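Local structure of uncharacterized protein (5D66) at residues 106-111 with 136-142. The protein is of unknown function but is built of ankyrin repeats, a fold that commonly serves to bind other proteins. Numbering follows the deposited sequence.
Sequences LIPAAE and WTALLEA
The carboxylates of E111 and E141 meet with their planes nearly perpendicular, 85° apart, and the methyl CG2 of I107 sits over one face of the E141 carboxylate, 3.4 Å from E141 CD. OE2 of E141 reaches the edge of the W136 indole, in the ring plane, and accepts a hydrogen bond from N132, which also receives the backbone N-H of W136. E141 OE1 instead stands over a face of the E111 carboxylate, 3.4 Å from E111 OE1, and also touches E111 CB. No hydrogen bond joins these two acceptors; such proximity of like charges would probably favour proton uptake by one of the pair, while the bond from N132 should ease the burial of E141. With CG1 of I107 anti to the carbonyl carbon (chi1 -63°), the branch runs past the start of the second helix, where CD1 comes 3.7 Å from W136 O. That start is N-capped by T137, whose OG1 accepts a nearly straight bond from L140 N. Small residues let the helices come close, their axes 8.0 Å apart at 21°: A110 CB sits 4.0 Å from A138 CB, which L106 also touches. The pair illustrates the side-by-side stacking of helices in an ankyrin-repeat array, here helix 106-111 and helix 138-144. L106 packs on helix 115-124, and A110, A138 and A142 touch helix 150-162, while L139 and L140 face helix 176-183.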
loop_
_atom_site.group_PDB
_atom_site.type_symbol
_atom_site.label_atom_id
_atom_site.label_comp_id
_atom_site.label_asym_id
_atom_site.label_seq_id
_atom_site.Cartn_x
_atom_site.Cartn_y
_atom_site.Cartn_z
ATOM N N LEU A 106 0.935 1.582 3.874
ATOM C CA LEU A 106 -0.138 1.771 4.825
ATOM C C LEU A 106 -0.855 3.076 4.682
ATOM O O LEU A 106 -2.070 3.153 4.923
ATOM C CB LEU A 106 0.408 1.618 6.253
ATOM C CG LEU A 106 -0.494 1.833 7.393
ATOM C CD1 LEU A 106 -1.715 0.836 7.330
ATOM C CD2 LEU A 106 0.204 1.673 8.703
ATOM N N ILE A 107 -0.149 4.138 4.366
ATOM C CA ILE A 107 -0.749 5.484 4.340
ATOM C C ILE A 107 -1.864 5.561 3.269
ATOM O O ILE A 107 -3.001 5.953 3.612
ATOM C CB ILE A 107 0.290 6.595 4.249
ATOM C CG1 ILE A 107 1.183 6.560 5.502
ATOM C CG2 ILE A 107 -0.451 7.938 4.154
ATOM C CD1 ILE A 107 2.262 7.572 5.512
ATOM N N PRO A 108 -1.627 5.167 2.006
ATOM C CA PRO A 108 -2.733 5.196 1.033
ATOM C C PRO A 108 -3.823 4.214 1.356
ATOM O O PRO A 108 -5.008 4.464 1.070
ATOM C CB PRO A 108 -2.048 4.940 -0.302
ATOM C CG PRO A 108 -0.772 4.226 0.058
ATOM C CD PRO A 108 -0.346 4.925 1.319
ATOM N N ALA A 109 -3.511 3.063 1.959
ATOM C CA ALA A 109 -4.542 2.111 2.346
ATOM C C ALA A 109 -5.486 2.771 3.351
ATOM O O ALA A 109 -6.723 2.644 3.254
ATOM C CB ALA A 109 -3.913 0.878 2.910
ATOM N N ALA A 110 -4.923 3.513 4.311
ATOM C CA ALA A 110 -5.751 4.224 5.274
ATOM C C ALA A 110 -6.545 5.340 4.606
ATOM O O ALA A 110 -7.715 5.521 4.852
ATOM C CB ALA A 110 -4.852 4.734 6.403
ATOM N N GLU A 111 -5.864 6.143 3.770
ATOM C CA GLU A 111 -6.483 7.199 3.005
ATOM C C GLU A 111 -7.740 6.745 2.280
ATOM O O GLU A 111 -8.771 7.424 2.259
ATOM C CB GLU A 111 -5.468 7.708 1.981
ATOM C CG GLU A 111 -5.947 8.771 1.046
ATOM C CD GLU A 111 -4.915 9.070 -0.072
ATOM O OE1 GLU A 111 -3.949 8.312 -0.278
ATOM O OE2 GLU A 111 -5.191 10.007 -0.850
ATOM N N TRP A 136 1.902 13.932 6.507
ATOM C CA TRP A 136 0.780 13.183 7.025
ATOM C C TRP A 136 1.227 11.761 7.374
ATOM O O TRP A 136 1.991 11.126 6.657
ATOM C CB TRP A 136 -0.424 13.143 6.097
ATOM C CG TRP A 136 -1.079 14.432 5.833
ATOM C CD1 TRP A 136 -1.129 15.494 6.684
ATOM C CD2 TRP A 136 -1.822 14.828 4.685
ATOM N NE1 TRP A 136 -1.856 16.514 6.148
ATOM C CE2 TRP A 136 -2.293 16.134 4.912
ATOM C CE3 TRP A 136 -2.034 14.255 3.398
ATOM C CZ2 TRP A 136 -3.028 16.854 3.948
ATOM C CZ3 TRP A 136 -2.806 14.944 2.466
ATOM C CH2 TRP A 136 -3.315 16.234 2.757
ATOM N N THR A 137 0.671 11.262 8.466
ATOM C CA THR A 137 0.718 9.872 8.861
ATOM C C THR A 137 -0.535 9.152 8.311
ATOM O O THR A 137 -1.505 9.808 7.852
ATOM C CB THR A 137 0.719 9.783 10.382
ATOM O OG1 THR A 137 -0.488 10.463 10.791
ATOM C CG2 THR A 137 1.889 10.375 11.049
ATOM N N ALA A 138 -0.596 7.852 8.476
ATOM C CA ALA A 138 -1.802 7.098 8.174
ATOM C C ALA A 138 -3.004 7.647 8.979
ATOM O O ALA A 138 -4.057 7.765 8.430
ATOM C CB ALA A 138 -1.574 5.637 8.433
ATOM N N LEU A 139 -2.785 7.895 10.275
ATOM C CA LEU A 139 -3.814 8.433 11.128
ATOM C C LEU A 139 -4.344 9.777 10.592
ATOM O O LEU A 139 -5.570 9.980 10.500
ATOM C CB LEU A 139 -3.309 8.565 12.555
ATOM C CG LEU A 139 -4.288 9.088 13.600
ATOM C CD1 LEU A 139 -5.486 8.224 13.750
ATOM C CD2 LEU A 139 -3.576 9.250 14.912
ATOM N N LEU A 140 -3.456 10.687 10.281
ATOM C CA LEU A 140 -3.869 11.991 9.766
ATOM C C LEU A 140 -4.646 11.839 8.489
ATOM O O LEU A 140 -5.695 12.487 8.306
ATOM C CB LEU A 140 -2.695 12.934 9.620
ATOM C CG LEU A 140 -2.158 13.498 10.922
ATOM C CD1 LEU A 140 -0.757 14.039 10.771
ATOM C CD2 LEU A 140 -3.051 14.614 11.440
ATOM N N GLU A 141 -4.149 11.044 7.543
ATOM C CA GLU A 141 -4.919 10.872 6.294
ATOM C C GLU A 141 -6.272 10.236 6.517
ATOM O O GLU A 141 -7.233 10.625 5.854
ATOM C CB GLU A 141 -4.115 10.099 5.256
ATOM C CG GLU A 141 -2.896 10.865 4.759
ATOM C CD GLU A 141 -2.478 10.570 3.318
ATOM O OE1 GLU A 141 -3.199 9.953 2.605
ATOM O OE2 GLU A 141 -1.402 11.025 2.905
ATOM N N ALA A 142 -6.366 9.249 7.393
ATOM C CA ALA A 142 -7.664 8.636 7.623
ATOM C C ALA A 142 -8.692 9.644 8.129
ATOM O O ALA A 142 -9.881 9.561 7.801
ATOM C CB ALA A 142 -7.519 7.513 8.613
#